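Local coordinates for protein transmembrane oligosaccharyl transferase (Archaeoglobus fulgidus, PDB 3WAJ) that belongs to the STT3 family of oligosaccharyl transferases and joins a helical membrane region of the GT-C type to a large C-terminal region, at residues Ala227-Ala232 with Met408-Trp413; Arg243-Leu248 with Tyr295-Asn301; Leu210-Ser214 with Ile260-Phe264. The contacts are given in a common frame with arbitrary orientation. Numbering follows the deposited sequence.

How the contacts relate
All three contacts lie in the helical STT3 N-terminal region, on the same side of the chain's centre. Contacts 1 and 2 are neighbours, with centres about 16 Å apart. They touch where helix 221-234 meets helix 243-261: Met229 CE lies 3.6 Å from Ser247 OG, and Ala232 CB 3.9 Å from Leu246 CD2. Contact 3 is separate. Its centre is about 24 Å from that of contact 1 and 27 Å from that of contact 2, although contacts 2 and 3 share helix 243-261. The zinc ion is held by Asp47, Asp161 and His163, none of which belongs to these contacts. His163 begins helix 163-181, which packs against residues of contacts 1 and 3.

Contact 1 of 3, residues Ala227-Ala232 with Met408-Trp413; sequences AFMFFA and MALLIW
This is a buried, apolar helix-helix crossing in the membrane region of the STT3 fold, between helix 221-234 and helix 405-420. Both segments are regular alpha-helix. The axes of the two segments approach to 9.8 Å, and their N-to-C directions differ by 126°, so the segments run obliquely and roughly against each other. The closest backbone pair is Phe228 and Ala409, with CA atoms 5.6 Å apart. The contact buries 324 Å² and has no hydrogen bond across it.

Phe228 takes chi1 m with chi2 near -12°, which brings its ring across to helix 405-420. Phe228 CE1 lies 3.1 Å from Ala409 O. Ala409 CB sits 3.7 Å from the centroid of the Phe228 ring, almost on the ring normal, in a CH-pi contact. At the ring edge, Phe228 CE1 is 3.8 Å from Ile412 CG2. Ile412, with chi1 m and chi2 t, also reaches Phe231: its CD1 lies 3.5 Å from Phe231 CD2. Ile412 CG2 is 4.0 Å from Ala227 CB. Met408 extends with chi1 and chi2 t and turns at chi3 p. Its SD comes 3.9 Å from Phe231 CB, and its CE 4.4 Å from Ala232 CB.

Apolar side chains packed between oblique helices are consistent with a multi-pass membrane bundle. Helix 163-181 covers Phe228 and Trp413, helix 429-446 backs Leu410 and Leu411, and helices 243-261 and 315-332 pack behind Met229 and Phe230 respectively.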
loop_
_atom_site.group_PDB
_atom_site.type_symbol
_atom_site.label_atom_id
_atom_site.label_comp_id
_atom_site.label_asym_id
_atom_site.label_seq_id
_atom_site.Cartn_x
_atom_site.Cartn_y
_atom_site.Cartn_z
ATOM N N ALA A 227 -28.296 13.829 1.575
ATOM C CA ALA A 227 -28.418 14.499 2.872
ATOM C C ALA A 227 -28.640 16.011 2.714
ATOM O O ALA A 227 -29.352 16.619 3.522
ATOM C CB ALA A 227 -27.214 14.203 3.765
ATOM N N PHE A 228 -28.050 16.611 1.676
ATOM C CA PHE A 228 -28.282 18.032 1.384
ATOM C C PHE A 228 -29.762 18.271 1.173
ATOM O O PHE A 228 -30.311 19.266 1.646
ATOM C CB PHE A 228 -27.548 18.513 0.117
ATOM C CG PHE A 228 -26.044 18.407 0.182
ATOM C CD1 PHE A 228 -25.384 18.152 1.378
ATOM C CD2 PHE A 228 -25.292 18.576 -0.967
ATOM C CE1 PHE A 228 -23.990 18.049 1.423
ATOM C CE2 PHE A 228 -23.903 18.479 -0.933
ATOM C CZ PHE A 228 -23.252 18.219 0.263
ATOM N N MET A 229 -30.403 17.366 0.441
ATOM C CA MET A 229 -31.814 17.526 0.129
ATOM C C MET A 229 -32.660 17.229 1.354
ATOM O O MET A 229 -33.599 17.966 1.658
ATOM C CB MET A 229 -32.219 16.655 -1.060
ATOM C CG MET A 229 -31.405 16.958 -2.304
ATOM S SD MET A 229 -31.766 15.840 -3.663
ATOM C CE MET A 229 -33.522 16.153 -3.863
ATOM N N PHE A 230 -32.315 16.157 2.058
ATOM C CA PHE A 230 -33.013 15.805 3.287
ATOM C C PHE A 230 -33.145 17.039 4.188
ATOM O O PHE A 230 -34.252 17.462 4.513
ATOM C CB PHE A 230 -32.273 14.689 4.019
ATOM C CG PHE A 230 -32.912 14.290 5.318
ATOM C CD1 PHE A 230 -33.974 13.398 5.336
ATOM C CD2 PHE A 230 -32.456 14.809 6.522
ATOM C CE1 PHE A 230 -34.575 13.021 6.542
ATOM C CE2 PHE A 230 -33.054 14.441 7.734
ATOM C CZ PHE A 230 -34.109 13.546 7.742
ATOM N N PHE A 231 -32.012 17.643 4.537
ATOM C CA PHE A 231 -31.993 18.787 5.450
ATOM C C PHE A 231 -32.616 20.071 4.886
ATOM O O PHE A 231 -33.268 20.804 5.622
ATOM C CB PHE A 231 -30.576 19.022 6.011
ATOM C CG PHE A 231 -30.166 18.004 7.052
ATOM C CD1 PHE A 231 -30.858 17.905 8.259
ATOM C CD2 PHE A 231 -29.105 17.136 6.823
ATOM C CE1 PHE A 231 -30.487 16.952 9.218
ATOM C CE2 PHE A 231 -28.733 16.184 7.781
ATOM C CZ PHE A 231 -29.420 16.096 8.974
ATOM N N ALA A 232 -32.432 20.337 3.593
ATOM C CA ALA A 232 -33.119 21.465 2.945
ATOM C C ALA A 232 -34.646 21.323 3.008
ATOM O O ALA A 232 -35.380 22.309 2.918
ATOM C CB ALA A 232 -32.660 21.637 1.508
ATOM N N MET A 408 -24.817 25.323 4.411
ATOM C CA MET A 408 -25.285 24.136 5.111
ATOM C C MET A 408 -24.736 22.864 4.459
ATOM O O MET A 408 -24.338 21.929 5.149
ATOM C CB MET A 408 -26.814 24.085 5.169
ATOM C CG MET A 408 -27.337 22.963 6.056
ATOM S SD MET A 408 -29.080 22.601 5.790
ATOM C CE MET A 408 -29.104 22.332 4.016
ATOM N N ALA A 409 -24.712 22.844 3.129
ATOM C CA ALA A 409 -24.210 21.696 2.381
ATOM C C ALA A 409 -22.758 21.410 2.758
ATOM O O ALA A 409 -22.372 20.263 2.966
ATOM C CB ALA A 409 -24.343 21.942 0.884
ATOM N N LEU A 410 -21.962 22.466 2.867
ATOM C CA LEU A 410 -20.548 22.320 3.194
ATOM C C LEU A 410 -20.325 21.691 4.574
ATOM O O LEU A 410 -19.481 20.802 4.728
ATOM C CB LEU A 410 -19.830 23.668 3.080
ATOM C CG LEU A 410 -18.368 23.646 2.628
ATOM C CD1 LEU A 410 -18.236 23.287 1.140
ATOM C CD2 LEU A 410 -17.734 24.993 2.937
ATOM N N LEU A 411 -21.086 22.149 5.569
ATOM C CA LEU A 411 -21.006 21.603 6.926
ATOM C C LEU A 411 -21.339 20.113 6.973
ATOM O O LEU A 411 -20.663 19.338 7.651
ATOM C CB LEU A 411 -21.918 22.389 7.874
ATOM C CG LEU A 411 -21.209 23.569 8.543
ATOM C CD1 LEU A 411 -22.200 24.576 9.128
ATOM C CD2 LEU A 411 -20.258 23.060 9.619
ATOM N N ILE A 412 -22.385 19.737 6.241
ATOM C CA ILE A 412 -22.834 18.357 6.145
ATOM C C ILE A 412 -21.731 17.497 5.548
ATOM O O ILE A 412 -21.481 16.383 6.001
ATOM C CB ILE A 412 -24.096 18.258 5.256
ATOM C CG1 ILE A 412 -25.282 18.955 5.924
ATOM C CG2 ILE A 412 -24.455 16.809 4.958
ATOM C CD1 ILE A 412 -26.570 18.859 5.114
ATOM N N TRP A 413 -21.079 18.020 4.516
ATOM C CA TRP A 413 -19.946 17.340 3.901
ATOM C C TRP A 413 -18.824 17.154 4.919
ATOM O O TRP A 413 -18.271 16.068 5.047
ATOM C CB TRP A 413 -19.446 18.137 2.692
ATOM C CG TRP A 413 -18.090 17.722 2.183
ATOM C CD1 TRP A 413 -17.728 16.494 1.692
ATOM C CD2 TRP A 413 -16.924 18.552 2.086
ATOM N NE1 TRP A 413 -16.406 16.513 1.308
ATOM C CE2 TRP A 413 -15.891 17.763 1.537
ATOM C CE3 TRP A 413 -16.655 19.882 2.413
ATOM C CZ2 TRP A 413 -14.606 18.265 1.308
ATOM C CZ3 TRP A 413 -15.375 20.382 2.187
ATOM C CH2 TRP A 413 -14.371 19.576 1.640
#

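Contact 2 of 3, residues Arg243-Leu248 with Tyr295-Asn301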
loop_
_atom_site.group_PDB
_atom_site.type_symbol
_atom_site.label_atom_id
_atom_site.label_comp_id
_atom_site.label_asym_id
_atom_site.label_seq_id
_atom_site.Cartn_x
_atom_site.Cartn_y
_atom_site.Cartn_z
ATOM N N ARG A 243 -36.362 24.284 -3.708
ATOM C CA ARG A 243 -36.374 22.849 -3.512
ATOM C C ARG A 243 -36.795 22.061 -4.749
ATOM O O ARG A 243 -36.332 20.941 -4.948
ATOM C CB ARG A 243 -37.275 22.505 -2.327
ATOM C CG ARG A 243 -36.653 22.778 -0.965
ATOM C CD ARG A 243 -37.681 22.583 0.150
ATOM N NE ARG A 243 -37.873 23.823 0.902
ATOM C CZ ARG A 243 -38.909 24.644 0.761
ATOM N NH1 ARG A 243 -39.882 24.354 -0.086
ATOM N NH2 ARG A 243 -38.974 25.749 1.485
ATOM N N LYS A 244 -37.668 22.627 -5.580
ATOM C CA LYS A 244 -38.047 21.930 -6.814
ATOM C C LYS A 244 -36.878 21.829 -7.801
ATOM O O LYS A 244 -36.635 20.765 -8.382
ATOM C CB LYS A 244 -39.285 22.540 -7.478
ATOM C CG LYS A 244 -40.591 21.973 -6.934
ATOM C CD LYS A 244 -41.763 22.165 -7.886
ATOM C CE LYS A 244 -42.011 23.636 -8.193
ATOM N NZ LYS A 244 -42.947 23.778 -9.351
ATOM N N ASN A 245 -36.154 22.929 -7.979
ATOM C CA ASN A 245 -34.973 22.911 -8.828
ATOM C C ASN A 245 -33.780 22.182 -8.187
ATOM O O ASN A 245 -33.026 21.499 -8.886
ATOM C CB ASN A 245 -34.602 24.329 -9.318
ATOM C CG ASN A 245 -35.445 24.781 -10.511
ATOM O OD1 ASN A 245 -35.597 24.053 -11.499
ATOM N ND2 ASN A 245 -36.003 25.987 -10.418
ATOM N N LEU A 246 -33.618 22.313 -6.869
ATOM C CA LEU A 246 -32.582 21.574 -6.139
ATOM C C LEU A 246 -32.741 20.087 -6.426
ATOM O O LEU A 246 -31.763 19.373 -6.652
ATOM C CB LEU A 246 -32.686 21.817 -4.631
ATOM C CG LEU A 246 -31.924 20.823 -3.750
ATOM C CD1 LEU A 246 -30.428 20.994 -3.949
ATOM C CD2 LEU A 246 -32.278 20.966 -2.286
ATOM N N SER A 247 -33.993 19.643 -6.437
ATOM C CA SER A 247 -34.333 18.258 -6.708
ATOM C C SER A 247 -34.139 17.879 -8.174
ATOM O O SER A 247 -33.577 16.819 -8.472
ATOM C CB SER A 247 -35.777 17.985 -6.292
ATOM O OG SER A 247 -36.010 18.468 -4.988
ATOM N N LEU A 248 -34.616 18.731 -9.083
ATOM C CA LEU A 248 -34.529 18.453 -10.521
ATOM C C LEU A 248 -33.064 18.323 -10.974
ATOM O O LEU A 248 -32.704 17.399 -11.717
ATOM C CB LEU A 248 -35.291 19.505 -11.347
ATOM C CG LEU A 248 -36.811 19.321 -11.480
ATOM C CD1 LEU A 248 -37.487 20.527 -12.162
ATOM C CD2 LEU A 248 -37.143 18.024 -12.224
ATOM N N TYR A 295 -38.724 15.949 -5.487
ATOM C CA TYR A 295 -39.345 16.888 -6.402
ATOM C C TYR A 295 -40.857 16.847 -6.242
ATOM O O TYR A 295 -41.504 17.886 -6.052
ATOM C CB TYR A 295 -38.979 16.529 -7.850
ATOM C CG TYR A 295 -39.645 17.406 -8.893
ATOM C CD1 TYR A 295 -39.418 18.779 -8.924
ATOM C CD2 TYR A 295 -40.478 16.859 -9.862
ATOM C CE1 TYR A 295 -40.013 19.580 -9.881
ATOM C CE2 TYR A 295 -41.073 17.657 -10.829
ATOM C CZ TYR A 295 -40.838 19.015 -10.827
ATOM O OH TYR A 295 -41.436 19.810 -11.780
ATOM N N GLN A 296 -41.399 15.637 -6.324
ATOM C CA GLN A 296 -42.817 15.399 -6.123
ATOM C C GLN A 296 -43.316 15.849 -4.736
ATOM O O GLN A 296 -44.412 16.404 -4.610
ATOM C CB GLN A 296 -43.125 13.916 -6.335
ATOM C CG GLN A 296 -44.596 13.602 -6.236
ATOM C CD GLN A 296 -45.440 14.451 -7.172
ATOM O OE1 GLN A 296 -45.227 14.466 -8.386
ATOM N NE2 GLN A 296 -46.399 15.168 -6.610
ATOM N N ILE A 297 -42.519 15.614 -3.699
ATOM C CA ILE A 297 -42.901 16.056 -2.366
ATOM C C ILE A 297 -43.089 17.576 -2.368
ATOM O O ILE A 297 -44.109 18.094 -1.862
ATOM C CB ILE A 297 -41.899 15.585 -1.286
ATOM C CG1 ILE A 297 -42.058 14.080 -1.054
ATOM C CG2 ILE A 297 -42.123 16.319 0.010
ATOM C CD1 ILE A 297 -40.991 13.469 -0.165
ATOM N N GLU A 298 -42.140 18.287 -2.978
ATOM C CA GLU A 298 -42.253 19.741 -3.091
ATOM C C GLU A 298 -43.515 20.170 -3.883
ATOM O O GLU A 298 -44.205 21.132 -3.505
ATOM C CB GLU A 298 -40.976 20.350 -3.671
ATOM C CG GLU A 298 -40.891 21.885 -3.546
ATOM C CD GLU A 298 -41.011 22.403 -2.109
ATOM O OE1 GLU A 298 -40.536 21.714 -1.180
ATOM O OE2 GLU A 298 -41.572 23.517 -1.911
ATOM N N LYS A 299 -43.844 19.432 -4.943
ATOM C CA LYS A 299 -45.028 19.759 -5.742
ATOM C C LYS A 299 -46.307 19.684 -4.916
ATOM O O LYS A 299 -47.157 20.568 -5.018
ATOM C CB LYS A 299 -45.120 18.881 -6.997
ATOM C CG LYS A 299 -44.108 19.263 -8.100
ATOM C CD LYS A 299 -44.091 18.256 -9.263
ATOM C CE LYS A 299 -45.445 18.190 -9.964
ATOM N NZ LYS A 299 -45.489 17.141 -11.030
ATOM N N TRP A 300 -46.425 18.641 -4.091
ATOM C CA TRP A 300 -47.569 18.470 -3.191
ATOM C C TRP A 300 -47.638 19.592 -2.173
ATOM O O TRP A 300 -48.718 20.071 -1.816
ATOM C CB TRP A 300 -47.480 17.129 -2.457
ATOM C CG TRP A 300 -47.861 15.991 -3.338
ATOM C CD1 TRP A 300 -48.714 16.035 -4.410
ATOM C CD2 TRP A 300 -47.395 14.640 -3.247
ATOM N NE1 TRP A 300 -48.812 14.790 -4.982
ATOM C CE2 TRP A 300 -48.013 13.915 -4.290
ATOM C CE3 TRP A 300 -46.510 13.975 -2.393
ATOM C CZ2 TRP A 300 -47.774 12.554 -4.499
ATOM C CZ3 TRP A 300 -46.275 12.623 -2.598
ATOM C CH2 TRP A 300 -46.901 11.929 -3.645
ATOM N N ASN A 301 -46.468 19.997 -1.703
ATOM C CA ASN A 301 -46.359 21.110 -0.780
ATOM C C ASN A 301 -46.865 22.396 -1.435
ATOM O O ASN A 301 -47.753 23.073 -0.903
ATOM C CB ASN A 301 -44.896 21.270 -0.365
ATOM C CG ASN A 301 -44.719 22.271 0.733
ATOM O OD1 ASN A 301 -43.823 23.112 0.682
ATOM N ND2 ASN A 301 -45.579 22.194 1.742
#
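Tyr295, Lys244 and Glu298 bury the most surface here. The Tyr295 ring packs on Leu248 and Lys244. Leu248 CD2 lies 3.9 Å from the centroid of the Tyr295 ring, nearly on the ring normal, in a CH-pi contact. Leu248 CD1 is 3.5 Å from Tyr295 CE1. The backbones come closest beside this ring, with CA atoms of Ser247 and Tyr295 5.2 Å apart. Ser247 is small, and its OG gives a very short hydrogen bond of 2.5 Å to Arg243 O, within its own helix.

Lys244 packs through its aliphatic chain. Its CG is 3.4 Å from Glu298 CG, and its CD 3.7 Å from both Tyr295 CE1 and Lys299 CG. Glu298 adds the charged link. Arg243 NH1 donates a hydrogen bond of 2.9 Å to Glu298 OE1 and stands 2.6 Å from Glu298 OE2, forming a salt bridge. Asp302 brings a second carboxylate close to Glu298, so the positive charge of Arg243 probably eases the repulsion between the two.

The axes of the two segments approach to 8.6 Å, with 163° between their N-to-C directions. Helices 243-261 and 278-303 follow each other in the chain, so this is a close antiparallel helical hairpin, joined here at the ends far from its connecting loop.

Contact 3 of 3, residues Leu210-Ser214 with Ile260-Phe264; sequences LYVLS and IYLPF
The contact joins the C-terminal end of helix 199-214 to the last part of helix 243-261 and the residues after it. Residues 210-214 are helical, as are Ile260 and Tyr261. Phi and psi are near -43° and -47° at Leu262, -61° and -20° at Pro263, and -107° and -1° at Phe264. Leu213 and Tyr261 are the closest backbone pair, with CA atoms 6.9 Å apart. The buried surface is 246 Å².

Apolar contacts make up the interface. Leu213, with chi1 m and chi2 t, points toward the other segment and has the largest covered area. Its CD1 is 3.7 Å from Ile260 CG2. Its CD2 is 3.9 Å from Tyr261 CD1 and 3.6 Å from Phe264 CD2. The rings of Tyr261 (chi1 t) and Phe264 (chi1 m) both meet this leucine obliquely. Val212, with chi1 t, places its CG1 3.6 Å from Tyr261 CE1. Pro84, on helix 84-96, touches both Leu213 and Phe264.

Hydrogen bonds shape each segment but none crosses between them. Ser214 N binds Tyr211 O at 3.0 Å, and Ser214 OG binds Leu210 O at 2.9 Å, as the helix closes. Phe264 N is hydrogen-bonded to Tyr261 O at 2.8 Å. Further out, Tyr261 OH is hydrogen-bonded to Ser277 O, and Val212 O to Tyr276 OH.

The chemistry implies a join held by burial of aliphatic and aromatic side chains, as between helices of a multi-pass membrane bundle. No polar bond crosses it, and the polar end of Tyr261 is satisfied by the chain leading into helix 278-303.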
loop_
_atom_site.group_PDB
_atom_site.type_symbol
_atom_site.label_atom_id
_atom_site.label_comp_id
_atom_site.label_asym_id
_atom_site.label_seq_id
_atom_site.Cartn_x
_atom_site.Cartn_y
_atom_site.Cartn_z
ATOM N N LEU A 210 -17.024 10.477 -12.686
ATOM C CA LEU A 210 -15.564 10.349 -12.715
ATOM C C LEU A 210 -15.039 9.953 -11.343
ATOM O O LEU A 210 -14.088 9.168 -11.232
ATOM C CB LEU A 210 -14.905 11.627 -13.223
ATOM C CG LEU A 210 -15.179 11.879 -14.703
ATOM C CD1 LEU A 210 -14.467 13.118 -15.209
ATOM C CD2 LEU A 210 -14.778 10.669 -15.523
ATOM N N TYR A 211 -15.689 10.464 -10.298
ATOM C CA TYR A 211 -15.358 10.071 -8.923
ATOM C C TYR A 211 -15.472 8.546 -8.716
ATOM O O TYR A 211 -14.511 7.893 -8.305
ATOM C CB TYR A 211 -16.222 10.860 -7.925
ATOM C CG TYR A 211 -15.923 10.576 -6.473
ATOM C CD1 TYR A 211 -14.620 10.411 -6.031
ATOM C CD2 TYR A 211 -16.941 10.481 -5.543
ATOM C CE1 TYR A 211 -14.343 10.145 -4.704
ATOM C CE2 TYR A 211 -16.671 10.218 -4.207
ATOM C CZ TYR A 211 -15.370 10.051 -3.797
ATOM O OH TYR A 211 -15.088 9.785 -2.477
ATOM N N VAL A 212 -16.631 7.970 -9.024
ATOM C CA VAL A 212 -16.808 6.517 -8.904
ATOM C C VAL A 212 -15.867 5.771 -9.851
ATOM O O VAL A 212 -15.415 4.672 -9.552
ATOM C CB VAL A 212 -18.282 6.088 -9.177
ATOM C CG1 VAL A 212 -18.495 4.612 -8.835
ATOM C CG2 VAL A 212 -19.268 6.955 -8.392
ATOM N N LEU A 213 -15.558 6.368 -10.997
ATOM C CA LEU A 213 -14.672 5.698 -11.957
ATOM C C LEU A 213 -13.204 5.772 -11.506
ATOM O O LEU A 213 -12.352 5.041 -12.015
ATOM C CB LEU A 213 -14.868 6.236 -13.383
ATOM C CG LEU A 213 -16.217 5.948 -14.055
ATOM C CD1 LEU A 213 -16.223 6.318 -15.547
ATOM C CD2 LEU A 213 -16.603 4.489 -13.869
ATOM N N SER A 214 -12.913 6.646 -10.543
ATOM C CA SER A 214 -11.569 6.715 -9.957
ATOM C C SER A 214 -11.452 5.765 -8.784
ATOM O O SER A 214 -10.379 5.246 -8.487
ATOM C CB SER A 214 -11.241 8.128 -9.474
ATOM O OG SER A 214 -11.279 9.050 -10.529
ATOM N N ILE A 260 -22.699 7.378 -17.087
ATOM C CA ILE A 260 -21.246 7.322 -17.163
ATOM C C ILE A 260 -20.712 6.054 -16.496
ATOM O O ILE A 260 -19.750 5.446 -16.964
ATOM C CB ILE A 260 -20.641 8.570 -16.518
ATOM C CG1 ILE A 260 -21.064 9.786 -17.324
ATOM C CG2 ILE A 260 -19.111 8.471 -16.424
ATOM C CD1 ILE A 260 -20.824 11.057 -16.615
ATOM N N TYR A 261 -21.351 5.648 -15.406
ATOM C CA TYR A 261 -20.922 4.460 -14.695
ATOM C C TYR A 261 -21.281 3.198 -15.458
ATOM O O TYR A 261 -20.540 2.209 -15.420
ATOM C CB TYR A 261 -21.558 4.407 -13.307
ATOM C CG TYR A 261 -21.070 3.228 -12.513
ATOM C CD1 TYR A 261 -19.783 3.199 -12.010
ATOM C CD2 TYR A 261 -21.884 2.136 -12.291
ATOM C CE1 TYR A 261 -19.320 2.113 -11.290
ATOM C CE2 TYR A 261 -21.435 1.040 -11.575
ATOM C CZ TYR A 261 -20.152 1.034 -11.074
ATOM O OH TYR A 261 -19.714 -0.055 -10.354
ATOM N N LEU A 262 -22.426 3.258 -16.139
ATOM C CA LEU A 262 -23.078 2.106 -16.769
ATOM C C LEU A 262 -22.177 1.127 -17.540
ATOM O O LEU A 262 -22.296 -0.087 -17.353
ATOM C CB LEU A 262 -24.239 2.569 -17.654
ATOM C CG LEU A 262 -25.055 1.499 -18.375
ATOM C CD1 LEU A 262 -25.574 0.495 -17.357
ATOM C CD2 LEU A 262 -26.220 2.148 -19.138
ATOM N N PRO A 263 -21.282 1.638 -18.404
ATOM C CA PRO A 263 -20.441 0.688 -19.145
ATOM C C PRO A 263 -19.560 -0.189 -18.260
ATOM O O PRO A 263 -19.105 -1.246 -18.718
ATOM C CB PRO A 263 -19.550 1.604 -19.999
ATOM C CG PRO A 263 -20.331 2.838 -20.177
ATOM C CD PRO A 263 -21.117 3.020 -18.900
ATOM N N PHE A 264 -19.322 0.231 -17.020
ATOM C CA PHE A 264 -18.372 -0.482 -16.168
ATOM C C PHE A 264 -19.052 -1.293 -15.070
ATOM O O PHE A 264 -18.390 -1.990 -14.294
ATOM C CB PHE A 264 -17.376 0.505 -15.568
ATOM C CG PHE A 264 -16.793 1.449 -16.579
ATOM C CD1 PHE A 264 -15.625 1.120 -17.266
ATOM C CD2 PHE A 264 -17.410 2.667 -16.848
ATOM C CE1 PHE A 264 -15.075 2.000 -18.204
ATOM C CE2 PHE A 264 -16.870 3.556 -17.783
ATOM C CZ PHE A 264 -15.704 3.215 -18.468
#